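Local structure of cobalamin (Vitamin B12) biosynthesis CbiX protein (3LYH) at residues Ser49-Val54 against Ile86-Ala91. The protein probably acts as a metal-binding lyase of the CbiX family, whose members belong to the chelatases and are associated with cobalamin biosynthesis. Numbering follows the deposited sequence.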
ATOM      1  N   SER B  49       2.965 -10.928 -16.428  1.00 19.31           N
ATOM      2  CA  SER B  49       3.766 -11.574 -15.419  1.00 20.21           C
ATOM      3  C   SER B  49       5.153 -10.947 -15.438  1.00 17.11           C
ATOM      4  O   SER B  49       5.504 -10.205 -16.372  1.00 14.99           O
ATOM      5  CB  SER B  49       3.923 -13.071 -15.730  1.00 19.63           C
ATOM      6  OG  SER B  49       4.611 -13.244 -16.961  1.00 19.32           O
ATOM      7  N   LEU B  50       5.940 -11.273 -14.427  1.00 16.65           N
ATOM      8  CA  LEU B  50       7.368 -10.871 -14.395  1.00 18.87           C
ATOM      9  C   LEU B  50       8.165 -11.439 -15.584  1.00 18.00           C
ATOM     10  O   LEU B  50       9.010 -10.756 -16.170  1.00 20.77           O
ATOM     11  CB  LEU B  50       7.980 -11.270 -13.050  1.00 19.20           C
ATOM     12  CG  LEU B  50       9.197 -10.589 -12.457  1.00 28.20           C
ATOM     13  CD1 LEU B  50       8.932  -9.124 -12.223  1.00 25.49           C
ATOM     14  CD2 LEU B  50       9.504 -11.257 -11.132  1.00 36.91           C
ATOM     15  N   ASP B  51       7.886 -12.699 -15.948  1.00 19.41           N
ATOM     16  CA  ASP B  51       8.560 -13.282 -17.082  0.50 19.62           C
ATOM     17  C   ASP B  51       8.262 -12.499 -18.357  1.00 18.00           C
ATOM     18  O   ASP B  51       9.177 -12.259 -19.131  1.00 21.40           O
ATOM     19  CB  ASP B  51       8.216 -14.769 -17.270  0.50 20.09           C
ATOM     20  CG  ASP B  51       9.344 -15.527 -17.923  0.50 20.03           C
ATOM     21  OD1 ASP B  51       9.358 -15.632 -19.161  0.50 30.35           O
ATOM     22  OD2 ASP B  51      10.231 -15.991 -17.190  0.50 28.01           O
ATOM     23  N   THR B  52       6.997 -12.079 -18.551  1.00 18.93           N
ATOM     24  CA  THR B  52       6.601 -11.337 -19.743  1.00 19.28           C
ATOM     25  C   THR B  52       7.281  -9.994 -19.848  1.00 19.18           C
ATOM     26  O   THR B  52       7.735  -9.619 -20.920  1.00 18.72           O
ATOM     27  CB  THR B  52       5.060 -11.165 -19.816  1.00 19.70           C
ATOM     28  OG1 THR B  52       4.474 -12.440 -20.055  1.00 25.41           O
ATOM     29  CG2 THR B  52       4.663 -10.198 -20.924  1.00 22.37           C
ATOM     30  N   ILE B  53       7.378  -9.280 -18.730  1.00 17.22           N
ATOM     31  CA  ILE B  53       8.078  -8.006 -18.727  1.00 15.81           C
ATOM     32  C   ILE B  53       9.583  -8.190 -18.961  1.00 15.99           C
ATOM     33  O   ILE B  53      10.222  -7.410 -19.696  1.00 16.41           O
ATOM     34  CB  ILE B  53       7.787  -7.214 -17.436  1.00 13.61           C
ATOM     35  CG1 ILE B  53       6.300  -6.882 -17.319  1.00 16.96           C
ATOM     36  CG2 ILE B  53       8.628  -5.900 -17.382  1.00 15.93           C
ATOM     37  CD1 ILE B  53       5.711  -6.095 -18.502  1.00 18.68           C
ATOM     38  N   VAL B  54      10.169  -9.198 -18.322  1.00 17.94           N
ATOM     39  CA  VAL B  54      11.609  -9.421 -18.494  1.00 18.54           C
ATOM     40  C   VAL B  54      11.891  -9.845 -19.929  1.00 18.79           C
ATOM     41  O   VAL B  54      12.791  -9.311 -20.562  1.00 19.10           O
ATOM     42  CB  VAL B  54      12.187 -10.426 -17.462  1.00 19.68           C
ATOM     43  CG1 VAL B  54      13.600 -10.800 -17.859  1.00 18.80           C
ATOM     44  CG2 VAL B  54      12.129  -9.849 -16.036  1.00 22.70           C
ATOM     45  N   ILE B  86      13.088 -14.337  -8.963  1.00 18.13           N
ATOM     46  CA  ILE B  86      14.205 -13.547  -9.495  1.00 17.51           C
ATOM     47  C   ILE B  86      15.403 -14.424  -9.886  1.00 20.79           C
ATOM     48  O   ILE B  86      15.913 -14.299 -11.010  1.00 19.72           O
ATOM     49  CB  ILE B  86      14.583 -12.404  -8.514  1.00 18.08           C
ATOM     50  CG1 ILE B  86      13.480 -11.356  -8.503  1.00 24.33           C
ATOM     51  CG2 ILE B  86      15.923 -11.788  -8.890  1.00 19.01           C
ATOM     52  CD1 ILE B  86      13.708 -10.201  -7.500  1.00 20.22           C
ATOM     53  N   GLU B  87      15.792 -15.381  -9.043  1.00 16.65           N
ATOM     54  CA  GLU B  87      16.864 -16.296  -9.400  1.00 19.18           C
ATOM     55  C   GLU B  87      16.529 -17.084 -10.663  1.00 18.54           C
ATOM     56  O   GLU B  87      17.372 -17.228 -11.526  1.00 19.37           O
ATOM     57  CB  GLU B  87      17.224 -17.231  -8.236  1.00 21.51           C
ATOM     58  CG  GLU B  87      18.352 -18.253  -8.514  1.00 22.26           C
ATOM     59  CD  GLU B  87      19.765 -17.599  -8.737  1.00 26.36           C
ATOM     60  OE1 GLU B  87      20.179 -16.631  -8.004  1.00 18.79           O
ATOM     61  OE2 GLU B  87      20.460 -18.096  -9.661  1.00 22.70           O
ATOM     62  N   ARG B  88      15.291 -17.556 -10.787  1.00 20.16           N
ATOM     63  CA  ARG B  88      14.866 -18.340 -11.953  1.00 24.23           C
ATOM     64  C   ARG B  88      14.874 -17.476 -13.221  1.00 22.64           C
ATOM     65  O   ARG B  88      15.321 -17.919 -14.283  1.00 24.61           O
ATOM     66  CB  ARG B  88      13.463 -18.909 -11.735  1.00 25.48           C
ATOM     67  CG  ARG B  88      13.173 -20.160 -12.539  1.00 38.71           C
ATOM     68  CD  ARG B  88      11.691 -20.303 -12.861  1.00 48.30           C
ATOM     69  NE  ARG B  88      11.340 -19.394 -13.952  1.00 57.36           N
ATOM     70  CZ  ARG B  88      10.587 -18.291 -13.867  1.00 58.05           C
ATOM     71  NH1 ARG B  88      10.010 -17.892 -12.725  1.00 58.76           N
ATOM     72  NH2 ARG B  88      10.402 -17.572 -14.968  1.00 60.53           N
ATOM     73  N   LEU B  89      14.372 -16.249 -13.104  1.00 21.96           N
ATOM     74  CA  LEU B  89      14.300 -15.346 -14.274  1.00 22.18           C
ATOM     75  C   LEU B  89      15.681 -14.948 -14.759  1.00 20.20           C
ATOM     76  O   LEU B  89      15.910 -14.830 -15.977  1.00 21.40           O
ATOM     77  CB  LEU B  89      13.527 -14.078 -13.939  1.00 22.18           C
ATOM     78  CG  LEU B  89      12.041 -14.219 -13.617  1.00 29.85           C
ATOM     79  CD1 LEU B  89      11.547 -13.040 -12.823  1.00 33.99           C
ATOM     80  CD2 LEU B  89      11.294 -14.361 -14.916  1.00 31.44           C
ATOM     81  N   GLU B  90      16.570 -14.675 -13.814  1.00 21.57           N
ATOM     82  CA  GLU B  90      17.955 -14.350 -14.108  1.00 22.02           C
ATOM     83  C   GLU B  90      18.641 -15.469 -14.862  1.00 24.99           C
ATOM     84  O   GLU B  90      19.383 -15.204 -15.785  1.00 26.91           O
ATOM     85  CB  GLU B  90      18.752 -14.048 -12.841  1.00 23.05           C
ATOM     86  CG  GLU B  90      18.383 -12.734 -12.134  1.00 21.32           C
ATOM     87  CD  GLU B  90      19.253 -12.461 -10.941  1.00 23.95           C
ATOM     88  OE1 GLU B  90      19.463 -13.387 -10.127  1.00 37.58           O
ATOM     89  OE2 GLU B  90      19.744 -11.333 -10.798  1.00 20.83           O
ATOM     90  N   ALA B  91      18.410 -16.715 -14.460  1.00 23.66           N
ATOM     91  CA  ALA B  91      19.010 -17.873 -15.171  1.00 26.70           C
ATOM     92  C   ALA B  91      18.353 -18.146 -16.521  1.00 26.76           C
ATOM     93  O   ALA B  91      19.026 -18.355 -17.514  1.00 28.22           O
ATOM     94  CB  ALA B  91      18.950 -19.107 -14.287  1.00 28.18           C
TER
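Leu89 pushes its branched end from helix 78-93 against the first turn of helix 50-59, where Leu50 and Asp51 receive one methyl each. Its CD1 lies against the isobutyl end of Leu50, the two side chains crossing at about a right angle. Its CD2 lies against the backbone side of Asp51, 3.7 Å from Asp51 CA. With CG anti to the carbonyl carbon (chi1 -66°), Leu89 spans the gap between two helix segments whose axes come within 10.8 Å at an angle of 34°. Toward solvent, Asp51 and Arg88 close the seam with a salt bridge, Asp51 OD2 to Arg88 NH2, 2.7 Å. The carboxylate oxygen comes in at the guanidinium edge, near its plane, and the two planes are 30° apart; the bend at chi3 brings the arginine tip back toward the aspartate. His93 hydrogen-bonds Asp51 OD2, and Glu92 forms a second salt bridge to Arg88 NH2. Shortened to an alanine, position Leu89 would probably open a gap beside Leu50 and strip the apolar cover from Asp51 CA and CB. Neighbouring helices on one side of a parallel alpha/beta sheet are thus joined by an apolar layer continuing to Ile97, while Arg88, shared between Asp51 and Glu92, probably offsets the repulsion between these close carboxylates.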